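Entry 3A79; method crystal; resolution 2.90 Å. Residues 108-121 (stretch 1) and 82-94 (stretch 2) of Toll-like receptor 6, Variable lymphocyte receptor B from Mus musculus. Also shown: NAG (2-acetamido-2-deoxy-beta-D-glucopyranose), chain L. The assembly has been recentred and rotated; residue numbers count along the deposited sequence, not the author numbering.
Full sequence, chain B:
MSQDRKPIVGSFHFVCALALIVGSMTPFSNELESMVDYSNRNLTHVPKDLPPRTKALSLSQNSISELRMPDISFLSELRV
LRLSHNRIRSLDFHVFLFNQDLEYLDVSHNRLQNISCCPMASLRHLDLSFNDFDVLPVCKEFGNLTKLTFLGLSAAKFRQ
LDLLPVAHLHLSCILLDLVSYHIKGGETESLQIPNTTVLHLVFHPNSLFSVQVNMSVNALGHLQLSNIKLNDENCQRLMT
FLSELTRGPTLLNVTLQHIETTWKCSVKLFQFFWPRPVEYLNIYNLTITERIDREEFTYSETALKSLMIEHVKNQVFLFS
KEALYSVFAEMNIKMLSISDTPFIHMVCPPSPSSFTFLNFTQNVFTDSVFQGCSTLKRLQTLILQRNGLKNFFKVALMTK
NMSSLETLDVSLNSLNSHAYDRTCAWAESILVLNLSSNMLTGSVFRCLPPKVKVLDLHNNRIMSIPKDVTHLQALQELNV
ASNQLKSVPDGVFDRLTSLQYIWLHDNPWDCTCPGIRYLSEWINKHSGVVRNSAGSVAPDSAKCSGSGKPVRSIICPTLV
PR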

ATOM      1  N   SER B 108      10.314 -22.258 -37.832  1.00 64.99           N
ATOM      2  CA  SER B 108      10.702 -20.889 -37.523  1.00 63.00           C
ATOM      3  C   SER B 108      12.105 -20.852 -36.940  1.00 60.68           C
ATOM      4  O   SER B 108      12.727 -21.882 -36.732  1.00 67.14           O
ATOM      5  CB  SER B 108       9.732 -20.287 -36.519  1.00 63.84           C
ATOM      6  OG  SER B 108       9.812 -20.992 -35.297  1.00 66.93           O
ATOM      7  N   HIS B 109      12.606 -19.653 -36.692  1.00 59.50           N
ATOM      8  CA  HIS B 109      13.881 -19.472 -36.007  1.00 58.10           C
ATOM      9  C   HIS B 109      14.981 -20.450 -36.401  1.00 58.43           C
ATOM     10  O   HIS B 109      15.747 -20.897 -35.562  1.00 65.45           O
ATOM     11  CB  HIS B 109      13.665 -19.490 -34.493  1.00 48.19           C
ATOM     12  CG  HIS B 109      12.781 -18.385 -34.011  1.00 60.37           C
ATOM     13  ND1 HIS B 109      13.251 -17.114 -33.757  1.00 63.22           N
ATOM     14  CD2 HIS B 109      11.449 -18.352 -33.762  1.00 64.13           C
ATOM     15  CE1 HIS B 109      12.249 -16.349 -33.355  1.00 61.83           C
ATOM     16  NE2 HIS B 109      11.144 -17.076 -33.351  1.00 62.63           N
ATOM     17  N   ASN B 110      15.063 -20.785 -37.677  1.00 57.30           N
ATOM     18  CA  ASN B 110      16.224 -21.507 -38.161  1.00 66.78           C
ATOM     19  C   ASN B 110      17.128 -20.561 -38.939  1.00 74.79           C
ATOM     20  O   ASN B 110      17.275 -19.389 -38.580  1.00 70.57           O
ATOM     21  CB  ASN B 110      15.828 -22.704 -39.028  1.00 69.34           C
ATOM     22  CG  ASN B 110      15.302 -23.868 -38.213  1.00 69.98           C
ATOM     23  OD1 ASN B 110      14.297 -23.746 -37.523  1.00 68.99           O
ATOM     24  ND2 ASN B 110      15.975 -25.008 -38.300  1.00 74.29           N
ATOM     25  N   ARG B 111      17.731 -21.080 -40.003  1.00 78.70           N
ATOM     26  CA  ARG B 111      18.588 -20.287 -40.869  1.00 85.82           C
ATOM     27  C   ARG B 111      18.246 -20.563 -42.333  1.00 92.20           C
ATOM     28  O   ARG B 111      19.100 -20.489 -43.223  1.00100.85           O
ATOM     29  CB  ARG B 111      20.059 -20.583 -40.588  1.00 86.70           C
ATOM     30  CG  ARG B 111      20.530 -20.127 -39.228  1.00 93.07           C
ATOM     31  CD  ARG B 111      22.038 -20.010 -39.216  1.00116.53           C
ATOM     32  NE  ARG B 111      22.619 -20.329 -37.914  1.00131.37           N
ATOM     33  CZ  ARG B 111      23.232 -21.476 -37.630  1.00132.78           C
ATOM     34  NH1 ARG B 111      23.347 -22.421 -38.560  1.00129.26           N
ATOM     35  NH2 ARG B 111      23.736 -21.676 -36.418  1.00130.46           N
ATOM     36  N   LEU B 112      16.980 -20.875 -42.567  1.00 83.04           N
ATOM     37  CA  LEU B 112      16.489 -21.184 -43.897  1.00 79.56           C
ATOM     38  C   LEU B 112      16.783 -20.075 -44.908  1.00 84.11           C
ATOM     39  O   LEU B 112      16.788 -18.893 -44.567  1.00 88.35           O
ATOM     40  CB  LEU B 112      14.987 -21.458 -43.836  1.00 75.71           C
ATOM     41  CG  LEU B 112      14.559 -22.751 -43.145  1.00 61.79           C
ATOM     42  CD1 LEU B 112      13.039 -22.868 -43.126  1.00 52.71           C
ATOM     43  CD2 LEU B 112      15.186 -23.927 -43.857  1.00 61.18           C
ATOM     44  N   GLN B 113      17.022 -20.472 -46.155  1.00 81.50           N
ATOM     45  CA  GLN B 113      17.248 -19.531 -47.242  1.00 77.10           C
ATOM     46  C   GLN B 113      16.764 -20.111 -48.578  1.00 87.69           C
ATOM     47  O   GLN B 113      16.441 -19.364 -49.501  1.00103.90           O
ATOM     48  CB  GLN B 113      18.725 -19.143 -47.314  1.00 80.27           C
ATOM     49  CG  GLN B 113      19.662 -20.301 -47.619  1.00 97.72           C
ATOM     50  CD  GLN B 113      21.130 -19.926 -47.494  1.00106.58           C
ATOM     51  OE1 GLN B 113      21.469 -18.889 -46.911  1.00103.21           O
ATOM     52  NE2 GLN B 113      22.014 -20.772 -48.041  1.00104.10           N
ATOM     53  N   ASN B 114      16.725 -21.440 -48.677  1.00 74.42           N
ATOM     54  CA  ASN B 114      16.172 -22.128 -49.843  1.00 75.16           C
ATOM     55  C   ASN B 114      15.047 -23.069 -49.377  1.00 81.48           C
ATOM     56  O   ASN B 114      15.048 -23.516 -48.231  1.00 89.26           O
ATOM     57  CB  ASN B 114      17.283 -22.888 -50.599  1.00 75.01           C
ATOM     58  CG  ASN B 114      16.893 -23.265 -52.058  1.00109.80           C
ATOM     59  OD1 ASN B 114      15.909 -22.768 -52.612  1.00106.44           O
ATOM     60  ND2 ASN B 114      17.690 -24.142 -52.674  1.00105.07           N
ATOM     61  N   ILE B 115      14.097 -23.366 -50.262  1.00 77.85           N
ATOM     62  CA  ILE B 115      12.896 -24.126 -49.910  1.00 66.90           C
ATOM     63  C   ILE B 115      12.223 -24.753 -51.150  1.00 70.14           C
ATOM     64  O   ILE B 115      11.994 -24.077 -52.150  1.00 62.91           O
ATOM     65  CB  ILE B 115      11.884 -23.204 -49.175  1.00 53.39           C
ATOM     66  CG1 ILE B 115      12.107 -23.222 -47.678  1.00 64.26           C
ATOM     67  CG2 ILE B 115      10.461 -23.624 -49.410  1.00 50.40           C
ATOM     68  CD1 ILE B 115      10.904 -22.727 -46.944  1.00 72.78           C
ATOM     69  N   SER B 116      11.909 -26.046 -51.097  1.00 83.35           N
ATOM     70  CA  SER B 116      11.134 -26.664 -52.174  1.00 88.94           C
ATOM     71  C   SER B 116       9.900 -25.810 -52.431  1.00 96.11           C
ATOM     72  O   SER B 116       9.321 -25.259 -51.498  1.00 90.13           O
ATOM     73  CB  SER B 116      10.721 -28.099 -51.820  1.00 83.82           C
ATOM     74  OG  SER B 116       9.721 -28.589 -52.709  1.00 83.18           O
ATOM     75  N   CYS B 117       9.496 -25.692 -53.690  1.00104.38           N
ATOM     76  CA  CYS B 117       8.374 -24.822 -54.030  1.00102.08           C
ATOM     77  C   CYS B 117       7.008 -25.426 -53.683  1.00104.96           C
ATOM     78  O   CYS B 117       6.016 -24.701 -53.566  1.00103.85           O
ATOM     79  CB  CYS B 117       8.430 -24.401 -55.504  1.00 96.24           C
ATOM     80  SG  CYS B 117       9.270 -22.811 -55.851  1.00170.39           S
ATOM     81  N   CYS B 118       6.953 -26.743 -53.494  1.00104.00           N
ATOM     82  CA  CYS B 118       5.671 -27.383 -53.214  1.00 95.59           C
ATOM     83  C   CYS B 118       5.554 -28.054 -51.840  1.00 96.60           C
ATOM     84  O   CYS B 118       5.901 -29.232 -51.684  1.00 99.38           O
ATOM     85  CB  CYS B 118       5.310 -28.371 -54.313  1.00 90.18           C
ATOM     86  SG  CYS B 118       3.547 -28.688 -54.384  1.00134.81           S
ATOM     87  N   PRO B 119       5.052 -27.296 -50.845  1.00 84.19           N
ATOM     88  CA  PRO B 119       4.717 -27.754 -49.496  1.00 72.66           C
ATOM     89  C   PRO B 119       3.585 -28.763 -49.523  1.00 78.93           C
ATOM     90  O   PRO B 119       2.715 -28.687 -50.387  1.00 68.67           O
ATOM     91  CB  PRO B 119       4.223 -26.476 -48.809  1.00 65.37           C
ATOM     92  CG  PRO B 119       4.857 -25.388 -49.542  1.00 66.66           C
ATOM     93  CD  PRO B 119       4.873 -25.840 -50.968  1.00 79.20           C
ATOM     94  N   MET B 120       3.595 -29.687 -48.568  1.00 88.11           N
ATOM     95  CA  MET B 120       2.588 -30.745 -48.502  1.00 73.19           C
ATOM     96  C   MET B 120       1.167 -30.188 -48.362  1.00 65.85           C
ATOM     97  O   MET B 120       0.900 -29.291 -47.557  1.00 53.73           O
ATOM     98  CB  MET B 120       2.919 -31.743 -47.382  1.00 67.44           C
ATOM     99  CG  MET B 120       3.348 -31.091 -46.065  1.00 86.51           C
ATOM    100  SD  MET B 120       5.106 -31.216 -45.693  1.00102.63           S
ATOM    101  CE  MET B 120       5.711 -31.664 -47.313  1.00 60.60           C
ATOM    102  N   ALA B 121       0.257 -30.725 -49.165  1.00 72.80           N
ATOM    103  CA  ALA B 121      -1.122 -30.250 -49.187  1.00 75.94           C
ATOM    104  C   ALA B 121      -1.842 -30.493 -47.860  1.00 75.55           C
ATOM    105  O   ALA B 121      -2.919 -29.947 -47.613  1.00 67.76           O
ATOM    106  CB  ALA B 121      -1.881 -30.898 -50.340  1.00 75.11           C
TER
HETATM  107  C1  NAG L 911      -1.919 -30.956 -54.474  1.00 64.24           C
HETATM  108  C2  NAG L 911      -0.831 -32.023 -54.722  1.00 78.46           C
HETATM  109  C3  NAG L 911      -1.349 -33.429 -55.123  1.00 84.38           C
HETATM  110  C4  NAG L 911      -2.408 -33.862 -54.104  1.00 80.10           C
HETATM  111  C5  NAG L 911      -3.472 -32.780 -53.898  1.00 79.04           C
HETATM  112  C6  NAG L 911      -4.331 -33.177 -52.702  1.00 91.87           C
HETATM  113  C7  NAG L 911       1.407 -31.314 -55.240  1.00 99.85           C
HETATM  114  C8  NAG L 911       2.507 -31.464 -56.253  1.00 98.43           C
HETATM  115  N2  NAG L 911       0.159 -31.515 -55.657  1.00 83.88           N
HETATM  116  O3  NAG L 911      -0.313 -34.416 -55.241  1.00 73.86           O
HETATM  117  O4  NAG L 911      -3.051 -35.076 -54.468  1.00 76.34           O
HETATM  118  O5  NAG L 911      -2.972 -31.467 -53.661  1.00 75.86           O
HETATM  119  O6  NAG L 911      -5.148 -32.090 -52.341  1.00 96.34           O
HETATM  120  O7  NAG L 911       1.669 -31.022 -54.071  1.00110.63           O
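Stretch 2 (82-94) RLSHNRIRSLDFH

Four backbone hydrogen bonds tie stretch 2 to stretch 1, and three of them are well formed at 3.1 Å: R111 N to I88 O, Q113 N to R89 O, and S116 N to L91 O, the last being the straightest, with an N-H...O angle of 164°. The fourth, from L91 N to N114 O at 3.4 Å, is weak. Together they describe two extended segments running in the same direction, with S90 beside N114 and L91 beside I115 in a short parallel bridge; the CA atoms of these pairs lie 5.1 and 5.0 Å apart. Beyond these strand residues both segments are mostly loop or turn, yet the register continues, with S84, H85 and N86 beside S108, H109 and N110. The offset is 24 residues, as expected of successive turns in a repeating fold.

CA-H...O contacts fill the gaps between the N-H...O hydrogen bonds. L112 CA approaches R89 O at 3.2 Å and I115 CA approaches L91 O at 3.4 Å, so each of these carbonyls meets both an N-H and a CA-H of stretch 1. At the turn, H85 CA lies 3.3 Å from H109 O. Both histidines have positive phi, and their rings form an offset stack, with centroids 4.2 Å apart and planes only 5° from parallel. The flat imidazole suits this repeated position because one ring can lie over the next.

Arginines make a less comfortable neighbourhood. R111 NH1 stands 3.2 Å from R89 NH2, and R111 NH2 is 3.9 Å from R87 NE; these are like charges, so the proximity itself supplies no attraction. Long, flexible side chains can nevertheless cover the neighbouring backbone, and the R111 guanidinium lies with one face over R87 CA.

Side chains alternate across the short sheet. S90 and N114 share one face, where small or polar groups suit their exposed setting; L91 and I115 share the other, with L91 CB 4.3 Å from I115 CG1. L112 extends the apolar layer, its CD2 lying 3.9 Å from I88 CG2 and 3.8 Å from L91 CB.

F93 anchors the far end, its CB directed toward stretch 1 and its broad ring buried. I115 CG2 reaches within 3.3 Å of F93 CE1, while P119 CA sits over one ring face, 3.9 Å from the centroid of the F93 ring. S116 O meets the ring edge, 3.1 Å from F93 CD1. M120 completes the pocket, its flexible thioether chain bringing CE to 4.0 Å from F93 CB.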

ATOM      1  N   ARG B  82       7.448 -29.895 -34.548  1.00 56.88           N
ATOM      2  CA  ARG B  82       7.916 -28.582 -34.134  1.00 62.80           C
ATOM      3  C   ARG B  82       9.433 -28.583 -34.167  1.00 72.21           C
ATOM      4  O   ARG B  82      10.073 -29.368 -33.490  1.00 73.86           O
ATOM      5  CB  ARG B  82       7.363 -28.196 -32.758  1.00 53.15           C
ATOM      6  CG  ARG B  82       5.845 -28.422 -32.639  1.00 70.35           C
ATOM      7  CD  ARG B  82       5.170 -27.634 -31.503  1.00 87.05           C
ATOM      8  NE  ARG B  82       5.363 -28.244 -30.183  1.00103.93           N
ATOM      9  CZ  ARG B  82       6.212 -27.793 -29.257  1.00115.98           C
ATOM     10  NH1 ARG B  82       6.958 -26.709 -29.492  1.00125.05           N
ATOM     11  NH2 ARG B  82       6.314 -28.424 -28.089  1.00103.67           N
ATOM     12  N   LEU B  83       9.999 -27.714 -34.993  1.00 74.91           N
ATOM     13  CA  LEU B  83      11.434 -27.680 -35.208  1.00 69.91           C
ATOM     14  C   LEU B  83      11.955 -26.266 -35.006  1.00 69.50           C
ATOM     15  O   LEU B  83      13.095 -25.951 -35.358  1.00 65.94           O
ATOM     16  CB  LEU B  83      11.762 -28.182 -36.610  1.00 68.98           C
ATOM     17  CG  LEU B  83      12.057 -29.672 -36.683  1.00 68.62           C
ATOM     18  CD1 LEU B  83      11.874 -30.208 -38.100  1.00 60.72           C
ATOM     19  CD2 LEU B  83      13.475 -29.899 -36.168  1.00 69.28           C
ATOM     20  N   SER B  84      11.099 -25.418 -34.445  1.00 66.35           N
ATOM     21  CA  SER B  84      11.494 -24.082 -34.025  1.00 71.08           C
ATOM     22  C   SER B  84      12.873 -24.085 -33.371  1.00 68.76           C
ATOM     23  O   SER B  84      13.280 -25.071 -32.759  1.00 74.52           O
ATOM     24  CB  SER B  84      10.449 -23.508 -33.073  1.00 85.39           C
ATOM     25  OG  SER B  84       9.633 -24.550 -32.553  1.00103.54           O
ATOM     26  N   HIS B  85      13.586 -22.978 -33.523  1.00 65.11           N
ATOM     27  CA  HIS B  85      14.951 -22.819 -33.013  1.00 54.72           C
ATOM     28  C   HIS B  85      15.928 -23.938 -33.310  1.00 57.26           C
ATOM     29  O   HIS B  85      16.464 -24.552 -32.399  1.00 56.41           O
ATOM     30  CB  HIS B  85      14.949 -22.536 -31.520  1.00 42.67           C
ATOM     31  CG  HIS B  85      14.315 -21.233 -31.165  1.00 54.69           C
ATOM     32  ND1 HIS B  85      15.034 -20.062 -31.069  1.00 68.19           N
ATOM     33  CD2 HIS B  85      13.026 -20.910 -30.905  1.00 55.67           C
ATOM     34  CE1 HIS B  85      14.217 -19.075 -30.745  1.00 72.70           C
ATOM     35  NE2 HIS B  85      12.993 -19.563 -30.638  1.00 67.66           N
ATOM     36  N   ASN B  86      16.177 -24.187 -34.588  1.00 65.78           N
ATOM     37  CA  ASN B  86      17.313 -25.012 -34.972  1.00 67.21           C
ATOM     38  C   ASN B  86      18.251 -24.306 -35.936  1.00 70.36           C
ATOM     39  O   ASN B  86      18.384 -23.086 -35.902  1.00 73.69           O
ATOM     40  CB  ASN B  86      16.867 -26.350 -35.533  1.00 69.82           C
ATOM     41  CG  ASN B  86      16.519 -27.332 -34.450  1.00 70.60           C
ATOM     42  OD1 ASN B  86      15.518 -27.176 -33.751  1.00 75.89           O
ATOM     43  ND2 ASN B  86      17.339 -28.356 -34.303  1.00 62.94           N
ATOM     44  N   ARG B  87      18.904 -25.077 -36.792  1.00 77.88           N
ATOM     45  CA  ARG B  87      19.996 -24.542 -37.591  1.00 93.54           C
ATOM     46  C   ARG B  87      19.921 -25.028 -39.038  1.00 81.07           C
ATOM     47  O   ARG B  87      20.932 -25.056 -39.751  1.00 73.20           O
ATOM     48  CB  ARG B  87      21.343 -24.935 -36.962  1.00119.14           C
ATOM     49  CG  ARG B  87      21.396 -24.864 -35.419  1.00130.61           C
ATOM     50  CD  ARG B  87      21.882 -23.506 -34.897  1.00140.39           C
ATOM     51  NE  ARG B  87      21.992 -23.459 -33.435  1.00149.41           N
ATOM     52  CZ  ARG B  87      23.001 -23.977 -32.732  1.00156.94           C
ATOM     53  NH1 ARG B  87      24.000 -24.597 -33.346  1.00160.87           N
ATOM     54  NH2 ARG B  87      23.010 -23.880 -31.405  1.00154.45           N
ATOM     55  N   ILE B  88      18.719 -25.414 -39.459  1.00 71.25           N
ATOM     56  CA  ILE B  88      18.486 -25.894 -40.816  1.00 74.70           C
ATOM     57  C   ILE B  88      18.631 -24.773 -41.842  1.00 83.56           C
ATOM     58  O   ILE B  88      18.042 -23.695 -41.684  1.00 78.82           O
ATOM     59  CB  ILE B  88      17.083 -26.484 -40.952  1.00 66.41           C
ATOM     60  CG1 ILE B  88      16.848 -27.532 -39.877  1.00 69.01           C
ATOM     61  CG2 ILE B  88      16.882 -27.078 -42.331  1.00 62.78           C
ATOM     62  CD1 ILE B  88      15.424 -28.017 -39.830  1.00 80.83           C
ATOM     63  N   ARG B  89      19.405 -25.035 -42.895  1.00 88.18           N
ATOM     64  CA  ARG B  89      19.654 -24.028 -43.931  1.00 91.85           C
ATOM     65  C   ARG B  89      18.757 -24.216 -45.146  1.00 84.99           C
ATOM     66  O   ARG B  89      18.146 -23.268 -45.626  1.00 78.25           O
ATOM     67  CB  ARG B  89      21.133 -23.994 -44.331  1.00 96.38           C
ATOM     68  CG  ARG B  89      21.984 -23.246 -43.321  1.00104.74           C
ATOM     69  CD  ARG B  89      23.457 -23.196 -43.678  1.00115.36           C
ATOM     70  NE  ARG B  89      24.213 -22.559 -42.600  1.00125.67           N
ATOM     71  CZ  ARG B  89      25.028 -23.202 -41.769  1.00127.54           C
ATOM     72  NH1 ARG B  89      25.220 -24.511 -41.899  1.00128.13           N
ATOM     73  NH2 ARG B  89      25.662 -22.531 -40.814  1.00122.09           N
ATOM     74  N   SER B  90      18.668 -25.445 -45.629  1.00 84.48           N
ATOM     75  CA  SER B  90      17.744 -25.764 -46.700  1.00 76.66           C
ATOM     76  C   SER B  90      16.624 -26.670 -46.187  1.00 86.97           C
ATOM     77  O   SER B  90      16.816 -27.441 -45.246  1.00 83.91           O
ATOM     78  CB  SER B  90      18.487 -26.445 -47.837  1.00 75.80           C
ATOM     79  OG  SER B  90      17.756 -26.329 -49.044  1.00 91.51           O
ATOM     80  N   LEU B  91      15.451 -26.570 -46.803  1.00 90.91           N
ATOM     81  CA  LEU B  91      14.348 -27.463 -46.467  1.00 84.43           C
ATOM     82  C   LEU B  91      13.679 -27.991 -47.731  1.00 76.52           C
ATOM     83  O   LEU B  91      13.028 -27.241 -48.454  1.00 73.42           O
ATOM     84  CB  LEU B  91      13.313 -26.748 -45.600  1.00 80.76           C
ATOM     85  CG  LEU B  91      12.548 -27.654 -44.635  1.00 76.15           C
ATOM     86  CD1 LEU B  91      11.129 -27.147 -44.429  1.00 76.16           C
ATOM     87  CD2 LEU B  91      12.544 -29.091 -45.140  1.00 71.80           C
ATOM     88  N   ASP B  92      13.835 -29.286 -47.985  1.00 63.44           N
ATOM     89  CA  ASP B  92      13.219 -29.924 -49.135  1.00 68.18           C
ATOM     90  C   ASP B  92      11.869 -30.541 -48.747  1.00 74.61           C
ATOM     91  O   ASP B  92      11.825 -31.530 -48.027  1.00 78.88           O
ATOM     92  CB  ASP B  92      14.173 -30.978 -49.700  1.00 54.03           C
ATOM     93  CG  ASP B  92      13.684 -31.585 -51.014  1.00 85.93           C
ATOM     94  OD1 ASP B  92      12.512 -31.365 -51.388  1.00 81.57           O
ATOM     95  OD2 ASP B  92      14.480 -32.294 -51.671  1.00 71.68           O
ATOM     96  N   PHE B  93      10.770 -29.953 -49.219  1.00 73.88           N
ATOM     97  CA  PHE B  93       9.430 -30.433 -48.871  1.00 70.43           C
ATOM     98  C   PHE B  93       9.091 -31.832 -49.380  1.00 76.26           C
ATOM     99  O   PHE B  93       8.026 -32.355 -49.073  1.00 80.49           O
ATOM    100  CB  PHE B  93       8.347 -29.470 -49.355  1.00 66.47           C
ATOM    101  CG  PHE B  93       8.211 -28.242 -48.521  1.00 65.90           C
ATOM    102  CD1 PHE B  93       8.332 -26.987 -49.087  1.00 70.46           C
ATOM    103  CD2 PHE B  93       7.962 -28.333 -47.170  1.00 65.91           C
ATOM    104  CE1 PHE B  93       8.207 -25.844 -48.312  1.00 68.96           C
ATOM    105  CE2 PHE B  93       7.840 -27.191 -46.390  1.00 69.84           C
ATOM    106  CZ  PHE B  93       7.964 -25.944 -46.964  1.00 63.34           C
ATOM    107  N   HIS B  94       9.969 -32.433 -50.174  1.00 82.60           N
ATOM    108  CA  HIS B  94       9.720 -33.795 -50.645  1.00 87.74           C
ATOM    109  C   HIS B  94      10.147 -34.763 -49.544  1.00 88.70           C
ATOM    110  O   HIS B  94       9.638 -35.881 -49.417  1.00 96.41           O
ATOM    111  CB  HIS B  94      10.466 -34.072 -51.954  1.00 91.71           C
ATOM    112  CG  HIS B  94      10.160 -35.412 -52.551  1.00110.03           C
ATOM    113  ND1 HIS B  94       8.961 -35.695 -53.171  1.00119.05           N
ATOM    114  CD2 HIS B  94      10.895 -36.549 -52.617  1.00115.65           C
ATOM    115  CE1 HIS B  94       8.971 -36.947 -53.594  1.00119.11           C
ATOM    116  NE2 HIS B  94      10.132 -37.488 -53.270  1.00117.99           N
TER